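Local coordinates for YkuI protein (Bacillus subtilis, PDB 2BAS) that binds the second messenger cyclic di-GMP and is probably a cyclic di-GMP phosphodiesterase, carrying an EAL domain and a C-terminal associated signalling domain, at residues I31-I35 and E87-R91; S333-C339 and Y414-P420; R385-D391 and R403-P408. One frame throughout, in Å; residues are numbered along the deposited sequence.

Contact 1: I31-I35 and E87-R91; sequences ILTNI and EVDNR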
loop_
_atom_site.group_PDB
_atom_site.type_symbol
_atom_site.label_atom_id
_atom_site.label_comp_id
_atom_site.label_asym_id
_atom_site.label_seq_id
_atom_site.Cartn_x
_atom_site.Cartn_y
_atom_site.Cartn_z
ATOM N N ILE A 31 25.728 -1.033 36.101
ATOM C CA ILE A 31 25.456 0.163 35.308
ATOM C C ILE A 31 25.084 1.377 36.180
ATOM O O ILE A 31 25.625 2.464 35.998
ATOM C CB ILE A 31 24.378 -0.093 34.208
ATOM C CG1 ILE A 31 24.864 -1.163 33.222
ATOM C CG2 ILE A 31 24.047 1.203 33.453
ATOM C CD1 ILE A 31 23.787 -1.752 32.329
ATOM N N LEU A 32 24.184 1.185 37.133
ATOM C CA LEU A 32 23.673 2.297 37.936
ATOM C C LEU A 32 24.684 2.986 38.848
ATOM O O LEU A 32 24.658 4.209 38.974
ATOM C CB LEU A 32 22.439 1.869 38.739
ATOM C CG LEU A 32 21.171 1.703 37.899
ATOM C CD1 LEU A 32 20.079 1.012 38.709
ATOM C CD2 LEU A 32 20.688 3.046 37.357
ATOM N N THR A 33 25.558 2.220 39.494
ATOM C CA THR A 33 26.564 2.840 40.346
ATOM C C THR A 33 27.750 3.387 39.540
ATOM O O THR A 33 28.492 4.243 40.025
ATOM C CB THR A 33 27.011 1.929 41.513
ATOM O OG1 THR A 33 27.265 0.606 41.032
ATOM C CG2 THR A 33 25.927 1.867 42.586
ATOM N N ASN A 34 27.915 2.913 38.307
ATOM C CA ASN A 34 28.931 3.465 37.405
ATOM C C ASN A 34 28.321 4.398 36.352
ATOM O O ASN A 34 28.818 4.502 35.223
ATOM C CB ASN A 34 29.740 2.349 36.734
ATOM C CG ASN A 34 30.622 1.609 37.706
ATOM O OD1 ASN A 34 31.571 2.171 38.250
ATOM N ND2 ASN A 34 30.320 0.336 37.928
ATOM N N ILE A 35 27.252 5.087 36.739
ATOM C CA ILE A 35 26.523 5.965 35.829
ATOM C C ILE A 35 27.423 6.974 35.106
ATOM O O ILE A 35 27.066 7.466 34.041
ATOM C CB ILE A 35 25.331 6.654 36.545
ATOM C CG1 ILE A 35 24.335 7.233 35.529
ATOM C CG2 ILE A 35 25.818 7.686 37.563
ATOM C CD1 ILE A 35 22.976 7.573 36.126
ATOM N N GLU A 87 16.920 7.719 34.431
ATOM C CA GLU A 87 18.184 8.263 34.942
ATOM C C GLU A 87 19.366 8.042 33.981
ATOM O O GLU A 87 20.186 8.938 33.766
ATOM C CB GLU A 87 18.513 7.682 36.322
ATOM C CG GLU A 87 19.703 8.350 37.023
ATOM C CD GLU A 87 19.979 7.794 38.417
ATOM O OE1 GLU A 87 20.992 8.205 39.031
ATOM O OE2 GLU A 87 19.190 6.957 38.909
ATOM N N VAL A 88 19.452 6.842 33.424
ATOM C CA VAL A 88 20.501 6.515 32.479
ATOM C C VAL A 88 20.243 7.238 31.150
ATOM O O VAL A 88 21.134 7.885 30.603
ATOM C CB VAL A 88 20.608 4.988 32.279
ATOM C CG1 VAL A 88 21.649 4.640 31.213
ATOM C CG2 VAL A 88 20.954 4.308 33.596
ATOM N N ASP A 89 19.016 7.138 30.651
ATOM C CA ASP A 89 18.632 7.772 29.392
ATOM C C ASP A 89 18.961 9.264 29.372
ATOM O O ASP A 89 19.561 9.756 28.421
ATOM C CB ASP A 89 17.146 7.552 29.132
ATOM C CG ASP A 89 16.732 7.926 27.726
ATOM O OD1 ASP A 89 17.418 7.499 26.755
ATOM O OD2 ASP A 89 15.703 8.640 27.603
ATOM N N ASN A 90 18.591 9.967 30.437
ATOM C CA ASN A 90 18.899 11.389 30.583
ATOM C C ASN A 90 20.398 11.720 30.523
ATOM O O ASN A 90 20.797 12.715 29.912
ATOM C CB ASN A 90 18.244 11.965 31.849
ATOM C CG ASN A 90 16.713 12.097 31.722
ATOM O OD1 ASN A 90 16.164 12.174 30.620
ATOM N ND2 ASN A 90 16.029 12.130 32.859
ATOM N N ARG A 91 21.229 10.886 31.135
ATOM C CA ARG A 91 22.668 11.106 31.079
ATOM C C ARG A 91 23.152 11.028 29.630
ATOM O O ARG A 91 23.803 11.950 29.136
ATOM C CB ARG A 91 23.425 10.130 31.994
ATOM C CG ARG A 91 24.937 10.403 32.133
ATOM C CD ARG A 91 25.233 11.667 32.936
ATOM N NE ARG A 91 24.977 11.459 34.355
ATOM C CZ ARG A 91 25.908 11.140 35.252
ATOM N NH1 ARG A 91 25.570 10.963 36.523
ATOM N NH2 ARG A 91 27.176 11.000 34.886
#
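Ile35, following the short helix 28-33 within the EAL domain, packs against Glu87 and Arg91 of helix 82-100 in a largely apolar, partly buried contact. Its CG1 stands anti to the backbone N (chi1 -163°), which carries CD1 across to Glu87, 3.5 Å from Glu87 CG and 3.6 Å from Glu87 OE1. The two side chains meet at about a right angle, and the extended chain of the exposed Glu87 offers its methylenes as well as one carboxylate oxygen to the isoleucine. The other branch, Ile35 CG2, touches Arg91 NH1 at 3.4 Å, while Ile35 CG1 sits above the rim of one guanidinium face; Ile35 O also lies over a face of this group, as a packing contact. Arg91 bends at chi2 and chi3, and its NH2 makes a salt bridge to Asp36, so the cation is paired where its flat group also packs on the isoleucine. Replacing Arg91 with an alanine would probably leave Asp36 without its charged mate and open a gap beside Ile35. Beside this, branched aliphatic residues fit together: Leu32 CD2 reaches Val88 CG2 at 4.0 Å, and Ile31 CG2 lies 4.4 Å from the same methyl, Ile31 and Val88 both being buried. This apolar patch continues into Leu71 and helix 72-75, where Phe75 touches Val88 and Phe74 touches both Ile31 and Val88, so helix 72-75 borders both helices.

Contact 2: S333-C339 and Y414-P420; sequences SFRIYMC and YLFIDLP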
loop_
_atom_site.group_PDB
_atom_site.type_symbol
_atom_site.label_atom_id
_atom_site.label_comp_id
_atom_site.label_asym_id
_atom_site.label_seq_id
_atom_site.Cartn_x
_atom_site.Cartn_y
_atom_site.Cartn_z
ATOM N N SER A 333 -0.661 -16.962 -24.383
ATOM C CA SER A 333 -1.812 -16.499 -23.608
ATOM C C SER A 333 -2.628 -17.637 -22.993
ATOM O O SER A 333 -2.442 -18.789 -23.343
ATOM C CB SER A 333 -2.692 -15.525 -24.423
ATOM O OG SER A 333 -3.161 -16.084 -25.641
ATOM N N PHE A 334 -3.511 -17.312 -22.053
ATOM C CA PHE A 334 -4.382 -18.337 -21.454
ATOM C C PHE A 334 -5.797 -17.780 -21.267
ATOM O O PHE A 334 -6.726 -18.515 -20.975
ATOM C CB PHE A 334 -3.808 -18.908 -20.138
ATOM C CG PHE A 334 -3.958 -17.981 -18.959
ATOM C CD1 PHE A 334 -5.018 -18.141 -18.066
ATOM C CD2 PHE A 334 -3.053 -16.947 -18.751
ATOM C CE1 PHE A 334 -5.172 -17.291 -16.976
ATOM C CE2 PHE A 334 -3.190 -16.090 -17.679
ATOM C CZ PHE A 334 -4.255 -16.254 -16.783
ATOM N N ARG A 335 -5.956 -16.483 -21.460
ATOM C CA ARG A 335 -7.296 -15.873 -21.448
ATOM C C ARG A 335 -7.344 -14.674 -22.376
ATOM O O ARG A 335 -6.410 -13.856 -22.393
ATOM C CB ARG A 335 -7.723 -15.463 -20.043
ATOM C CG ARG A 335 -9.216 -15.294 -19.908
ATOM C CD ARG A 335 -9.603 -14.597 -18.629
ATOM N NE ARG A 335 -9.557 -15.469 -17.455
ATOM C CZ ARG A 335 -8.597 -15.443 -16.533
ATOM N NH1 ARG A 335 -8.666 -16.256 -15.488
ATOM N NH2 ARG A 335 -7.579 -14.597 -16.648
ATOM N N ILE A 336 -8.414 -14.605 -23.172
ATOM C CA ILE A 336 -8.679 -13.476 -24.082
ATOM C C ILE A 336 -10.166 -13.087 -24.034
ATOM O O ILE A 336 -11.032 -13.968 -24.026
ATOM C CB ILE A 336 -8.247 -13.798 -25.538
ATOM C CG1 ILE A 336 -6.794 -14.274 -25.556
ATOM C CG2 ILE A 336 -8.413 -12.573 -26.464
ATOM C CD1 ILE A 336 -6.255 -14.634 -26.933
ATOM N N TYR A 337 -10.441 -11.775 -24.001
ATOM C CA TYR A 337 -11.801 -11.211 -23.996
ATOM C C TYR A 337 -11.779 -9.733 -24.429
ATOM O O TYR A 337 -10.715 -9.103 -24.418
ATOM C CB TYR A 337 -12.454 -11.351 -22.604
ATOM C CG TYR A 337 -11.752 -10.590 -21.489
ATOM C CD1 TYR A 337 -12.218 -9.350 -21.045
ATOM C CD2 TYR A 337 -10.619 -11.106 -20.896
ATOM C CE1 TYR A 337 -11.548 -8.656 -20.018
ATOM C CE2 TYR A 337 -9.951 -10.437 -19.895
ATOM C CZ TYR A 337 -10.408 -9.221 -19.451
ATOM O OH TYR A 337 -9.694 -8.603 -18.443
HETATM N N MSE A 338 -12.954 -9.188 -24.778
HETATM C CA MSE A 338 -13.119 -7.793 -25.223
HETATM C C MSE A 338 -14.136 -7.003 -24.397
HETATM O O MSE A 338 -15.153 -7.557 -23.976
HETATM C CB MSE A 338 -13.577 -7.749 -26.685
HETATM C CG MSE A 338 -12.486 -7.871 -27.727
HETATM SE SE MSE A 338 -13.196 -8.354 -29.509
HETATM C CE MSE A 338 -14.554 -6.880 -29.824
ATOM N N CYS A 339 -13.885 -5.703 -24.220
ATOM C CA CYS A 339 -14.781 -4.804 -23.477
ATOM C C CYS A 339 -14.990 -3.477 -24.211
ATOM O O CYS A 339 -14.150 -3.096 -25.032
ATOM C CB CYS A 339 -14.181 -4.468 -22.105
ATOM S SG CYS A 339 -13.838 -5.844 -20.993
ATOM N N TYR A 414 -12.044 -2.852 -26.886
ATOM C CA TYR A 414 -10.776 -3.114 -26.245
ATOM C C TYR A 414 -10.562 -4.599 -26.042
ATOM O O TYR A 414 -11.476 -5.333 -25.670
ATOM C CB TYR A 414 -10.645 -2.300 -24.940
ATOM C CG TYR A 414 -10.752 -0.826 -25.216
ATOM C CD1 TYR A 414 -11.981 -0.178 -25.167
ATOM C CD2 TYR A 414 -9.636 -0.091 -25.599
ATOM C CE1 TYR A 414 -12.097 1.179 -25.477
ATOM C CE2 TYR A 414 -9.735 1.270 -25.909
ATOM C CZ TYR A 414 -10.968 1.898 -25.845
ATOM O OH TYR A 414 -11.066 3.245 -26.143
ATOM N N LEU A 415 -9.331 -5.017 -26.306
ATOM C CA LEU A 415 -8.952 -6.401 -26.302
ATOM C C LEU A 415 -8.006 -6.636 -25.131
ATOM O O LEU A 415 -7.095 -5.834 -24.870
ATOM C CB LEU A 415 -8.273 -6.718 -27.630
ATOM C CG LEU A 415 -7.632 -8.077 -27.918
ATOM C CD1 LEU A 415 -8.685 -9.173 -28.104
ATOM C CD2 LEU A 415 -6.761 -7.933 -29.174
ATOM N N PHE A 416 -8.236 -7.738 -24.420
ATOM C CA PHE A 416 -7.405 -8.067 -23.287
ATOM C C PHE A 416 -6.879 -9.477 -23.453
ATOM O O PHE A 416 -7.642 -10.413 -23.747
ATOM C CB PHE A 416 -8.187 -7.878 -21.998
ATOM C CG PHE A 416 -8.693 -6.483 -21.816
ATOM C CD1 PHE A 416 -9.937 -6.107 -22.325
ATOM C CD2 PHE A 416 -7.914 -5.532 -21.177
ATOM C CE1 PHE A 416 -10.399 -4.815 -22.195
ATOM C CE2 PHE A 416 -8.362 -4.242 -21.033
ATOM C CZ PHE A 416 -9.606 -3.877 -21.535
ATOM N N ILE A 417 -5.559 -9.601 -23.331
ATOM C CA ILE A 417 -4.863 -10.873 -23.462
ATOM C C ILE A 417 -4.033 -11.101 -22.205
ATOM O O ILE A 417 -3.089 -10.358 -21.948
ATOM C CB ILE A 417 -3.926 -10.860 -24.661
ATOM C CG1 ILE A 417 -4.696 -10.563 -25.953
ATOM C CG2 ILE A 417 -3.199 -12.164 -24.755
ATOM C CD1 ILE A 417 -3.794 -10.215 -27.133
ATOM N N ASP A 418 -4.393 -12.111 -21.419
ATOM C CA ASP A 418 -3.658 -12.443 -20.191
ATOM C C ASP A 418 -2.538 -13.407 -20.529
ATOM O O ASP A 418 -2.761 -14.374 -21.248
ATOM C CB ASP A 418 -4.600 -13.052 -19.139
ATOM C CG ASP A 418 -5.651 -12.052 -18.627
ATOM O OD1 ASP A 418 -5.463 -10.818 -18.799
ATOM O OD2 ASP A 418 -6.670 -12.504 -18.048
ATOM N N LEU A 419 -1.336 -13.152 -20.027
ATOM C CA LEU A 419 -0.200 -14.038 -20.329
ATOM C C LEU A 419 0.098 -14.959 -19.142
ATOM O O LEU A 419 0.124 -14.508 -17.999
ATOM C CB LEU A 419 1.068 -13.246 -20.698
ATOM C CG LEU A 419 1.083 -11.952 -21.515
ATOM C CD1 LEU A 419 2.423 -11.834 -22.200
ATOM C CD2 LEU A 419 -0.005 -11.860 -22.551
ATOM N N PRO A 420 0.343 -16.255 -19.408
ATOM C CA PRO A 420 0.585 -17.174 -18.300
ATOM C C PRO A 420 1.969 -16.963 -17.723
ATOM O O PRO A 420 2.832 -16.415 -18.405
ATOM C CB PRO A 420 0.485 -18.549 -18.964
ATOM C CG PRO A 420 0.886 -18.326 -20.385
ATOM C CD PRO A 420 0.441 -16.921 -20.723
HETATM O O HOH W 1 -6.869 -9.112 -17.532
#
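Arg335 NH2 is shared by two carboxylates: it donates to Asp418 OD2 at 2.7 Å, in the guanidinium plane, and forms a salt bridge to Asp395, while NH1 pairs with Glu397. Asp418 CG stands anti to the carbonyl carbon (chi1 -66°), on the same face of the sheet as Arg335. One N-H, bent at 142°, meets the anti lone pair of OD2 alone, consistent with the 76° between the two flat groups. The other oxygen, Asp418 OD1, bonds to Thr404, so both oxygens of this buried acid have partners. The backbones form the central antiparallel pair of a six-stranded sheet whose layout recalls the PAS fold. Tyr337 and Phe416 are a hydrogen-bonded pair, with Phe416 N to Tyr337 O at 2.8 Å, and Cys339 pairs likewise with Tyr414. On their face of the sheet Phe416 CB makes a CH-pi contact over the Tyr337 ring, 3.9 Å from its centroid; the rings are nearly parallel but slid apart. Cys339 SG approaches the Phe416 ring obliquely. On the reverse face Leu415 CD1 meets Ile336 CG2 at 3.8 Å and Met338 CG (a selenomethionine) at 4.0 Å, apolar chains suited to the cover that helix 318-328 provides.

Contact 3: R385-D391 and R403-P408; sequences RKGFFSD and RTFSYP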
loop_
_atom_site.group_PDB
_atom_site.type_symbol
_atom_site.label_atom_id
_atom_site.label_comp_id
_atom_site.label_asym_id
_atom_site.label_seq_id
_atom_site.Cartn_x
_atom_site.Cartn_y
_atom_site.Cartn_z
ATOM N N ARG A 385 -3.091 5.493 -28.629
ATOM C CA ARG A 385 -3.426 4.650 -29.788
ATOM C C ARG A 385 -2.501 3.445 -29.963
ATOM O O ARG A 385 -2.314 2.957 -31.082
ATOM C CB ARG A 385 -3.563 5.478 -31.078
ATOM C CG ARG A 385 -4.895 6.220 -31.161
ATOM C CD ARG A 385 -5.158 6.853 -32.518
ATOM N NE ARG A 385 -4.568 8.185 -32.660
ATOM C CZ ARG A 385 -4.651 8.924 -33.766
ATOM N NH1 ARG A 385 -5.293 8.464 -34.834
ATOM N NH2 ARG A 385 -4.091 10.127 -33.810
ATOM N N LYS A 386 -1.924 2.988 -28.848
ATOM C CA LYS A 386 -1.066 1.804 -28.806
ATOM C C LYS A 386 -1.544 0.906 -27.677
ATOM O O LYS A 386 -2.298 1.348 -26.797
ATOM C CB LYS A 386 0.391 2.180 -28.510
ATOM C CG LYS A 386 1.034 3.238 -29.404
ATOM C CD LYS A 386 1.742 2.650 -30.638
ATOM C CE LYS A 386 0.886 2.729 -31.900
ATOM N NZ LYS A 386 0.644 4.138 -32.349
ATOM N N GLY A 387 -1.093 -0.350 -27.700
ATOM C CA GLY A 387 -1.359 -1.302 -26.624
ATOM C C GLY A 387 -0.206 -1.287 -25.637
ATOM O O GLY A 387 0.733 -0.504 -25.823
ATOM N N PHE A 388 -0.266 -2.136 -24.595
ATOM C CA PHE A 388 0.799 -2.211 -23.559
ATOM C C PHE A 388 0.574 -3.233 -22.440
ATOM O O PHE A 388 -0.563 -3.612 -22.145
ATOM C CB PHE A 388 1.044 -0.848 -22.925
ATOM C CG PHE A 388 -0.195 -0.210 -22.378
ATOM C CD1 PHE A 388 -0.741 -0.638 -21.173
ATOM C CD2 PHE A 388 -0.818 0.827 -23.070
ATOM C CE1 PHE A 388 -1.891 -0.052 -20.672
ATOM C CE2 PHE A 388 -1.961 1.423 -22.577
ATOM C CZ PHE A 388 -2.504 0.990 -21.381
ATOM N N PHE A 389 1.681 -3.646 -21.814
ATOM C CA PHE A 389 1.681 -4.614 -20.732
ATOM C C PHE A 389 1.291 -3.983 -19.417
ATOM O O PHE A 389 1.763 -2.898 -19.072
ATOM C CB PHE A 389 3.098 -5.173 -20.495
ATOM C CG PHE A 389 3.539 -6.228 -21.466
ATOM C CD1 PHE A 389 2.628 -7.018 -22.141
ATOM C CD2 PHE A 389 4.890 -6.483 -21.636
ATOM C CE1 PHE A 389 3.053 -8.004 -23.027
ATOM C CE2 PHE A 389 5.328 -7.481 -22.516
ATOM C CZ PHE A 389 4.404 -8.238 -23.217
ATOM N N SER A 390 0.497 -4.693 -18.634
ATOM C CA SER A 390 0.301 -4.298 -17.249
ATOM C C SER A 390 1.563 -4.704 -16.505
ATOM O O SER A 390 2.439 -5.369 -17.070
ATOM C CB SER A 390 -0.892 -5.036 -16.651
ATOM O OG SER A 390 -0.567 -6.384 -16.366
ATOM N N ASP A 391 1.660 -4.313 -15.242
ATOM C CA ASP A 391 2.709 -4.824 -14.365
ATOM C C ASP A 391 2.309 -6.209 -13.840
ATOM O O ASP A 391 1.216 -6.680 -14.133
ATOM C CB ASP A 391 2.959 -3.868 -13.196
ATOM C CG ASP A 391 1.701 -3.536 -12.425
ATOM O OD1 ASP A 391 0.660 -3.208 -13.055
ATOM O OD2 ASP A 391 1.762 -3.554 -11.186
ATOM N N ARG A 403 0.717 -11.182 -16.409
ATOM C CA ARG A 403 0.649 -9.840 -16.982
ATOM C C ARG A 403 -0.463 -9.869 -18.017
ATOM O O ARG A 403 -0.669 -10.893 -18.667
ATOM C CB ARG A 403 1.974 -9.440 -17.633
ATOM C CG ARG A 403 3.024 -8.860 -16.670
ATOM C CD ARG A 403 4.333 -8.503 -17.411
ATOM N NE ARG A 403 4.968 -7.286 -16.893
ATOM C CZ ARG A 403 6.138 -7.253 -16.269
ATOM N NH1 ARG A 403 6.813 -8.361 -16.069
ATOM N NH2 ARG A 403 6.642 -6.109 -15.846
ATOM N N THR A 404 -1.188 -8.765 -18.139
ATOM C CA THR A 404 -2.277 -8.596 -19.108
ATOM C C THR A 404 -1.793 -7.611 -20.154
ATOM O O THR A 404 -1.165 -6.609 -19.807
ATOM C CB THR A 404 -3.538 -7.969 -18.452
ATOM O OG1 THR A 404 -4.056 -8.833 -17.434
ATOM C CG2 THR A 404 -4.659 -7.675 -19.501
ATOM N N PHE A 405 -2.089 -7.889 -21.423
ATOM C CA PHE A 405 -1.783 -6.972 -22.520
ATOM C C PHE A 405 -3.064 -6.345 -23.094
ATOM O O PHE A 405 -3.955 -7.077 -23.521
ATOM C CB PHE A 405 -1.005 -7.682 -23.622
ATOM C CG PHE A 405 -0.600 -6.776 -24.733
ATOM C CD1 PHE A 405 0.578 -6.033 -24.646
ATOM C CD2 PHE A 405 -1.411 -6.623 -25.856
ATOM C CE1 PHE A 405 0.952 -5.175 -25.668
ATOM C CE2 PHE A 405 -1.037 -5.755 -26.889
ATOM C CZ PHE A 405 0.138 -5.031 -26.792
ATOM N N SER A 406 -3.124 -5.008 -23.104
ATOM C CA SER A 406 -4.289 -4.216 -23.553
ATOM C C SER A 406 -4.084 -3.629 -24.935
ATOM O O SER A 406 -3.110 -2.923 -25.162
ATOM C CB SER A 406 -4.507 -3.019 -22.631
ATOM O OG SER A 406 -4.652 -3.437 -21.306
ATOM N N TYR A 407 -5.036 -3.865 -25.828
ATOM C CA TYR A 407 -4.920 -3.443 -27.210
ATOM C C TYR A 407 -6.172 -2.685 -27.659
ATOM O O TYR A 407 -7.282 -3.167 -27.446
ATOM C CB TYR A 407 -4.691 -4.673 -28.088
ATOM C CG TYR A 407 -4.564 -4.369 -29.553
ATOM C CD1 TYR A 407 -3.324 -4.088 -30.116
ATOM C CD2 TYR A 407 -5.677 -4.369 -30.388
ATOM C CE1 TYR A 407 -3.197 -3.810 -31.465
ATOM C CE2 TYR A 407 -5.556 -4.095 -31.762
ATOM C CZ TYR A 407 -4.319 -3.814 -32.281
ATOM O OH TYR A 407 -4.178 -3.536 -33.622
ATOM N N PRO A 408 -6.000 -1.483 -28.248
ATOM C CA PRO A 408 -7.143 -0.747 -28.789
ATOM C C PRO A 408 -7.503 -1.176 -30.215
ATOM O O PRO A 408 -6.641 -1.218 -31.091
ATOM C CB PRO A 408 -6.666 0.716 -28.770
ATOM C CG PRO A 408 -5.183 0.653 -28.850
ATOM C CD PRO A 408 -4.739 -0.732 -28.407
#
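Phe388 and Ser406 form a hydrogen-bonded pair, and Phe389 and Phe405 the next, non-hydrogen-bonded one, in an antiparallel hairpin whose two segments run 170° apart. Ser406 N reaches Phe388 O at 3.1 Å, almost straight at the hydrogen, and two residues on Ser390 N donates to Thr404 O at 2.8 Å. Ser390 then uses its side chain to continue the pairing. With OG held between the backbone N and the carbonyl carbon (chi1 75°), that oxygen accepts from Thr404 N at 3.0 Å and donates to Asp391 O at 2.9 Å; a small hydroxyl residue can do both. Ser390 O receives Arg403 NE at 3.2 Å, close to the guanidinium plane. Phe389 and Phe405 share a face of the sheet and cross obliquely with ring planes at 81°, Phe389 CD1 coming to the edge of the Phe405 ring; Phe299 of the long helix 271-311 meets both rings. On the other face Phe388 has a cation-pi partner in Arg380 of helix 374-384. Asp391 forms salt bridges with Arg224 and Lys225 of the second subunit. Where regular backbone pairing lapses, the Ser390 hydroxyl and the Arg403 NE-H thus stand in for backbone partners.

Contacts 2 and 3 belong to one antiparallel sheet, their centres about 10 Å apart, while contact 1 lies in the EAL domain on the far side of the chain's centre, about 67 Å from contact 2 and 63 Å from contact 3, centre to centre. Contact 3 is nested within the chain loop that contact 2 closes, and strands 401-409 and 413-419 join the two: Phe405 N and Ile417 O lie 2.7 Å apart, as do Leu419 N and Arg403 O, both probable hydrogen bonds. The probable phosphodiesterase activity belongs to the EAL domain, with contact 1; contacts 2 and 3 lie in the C-terminal signalling domain, and the long helix 271-311 packs on contact 3.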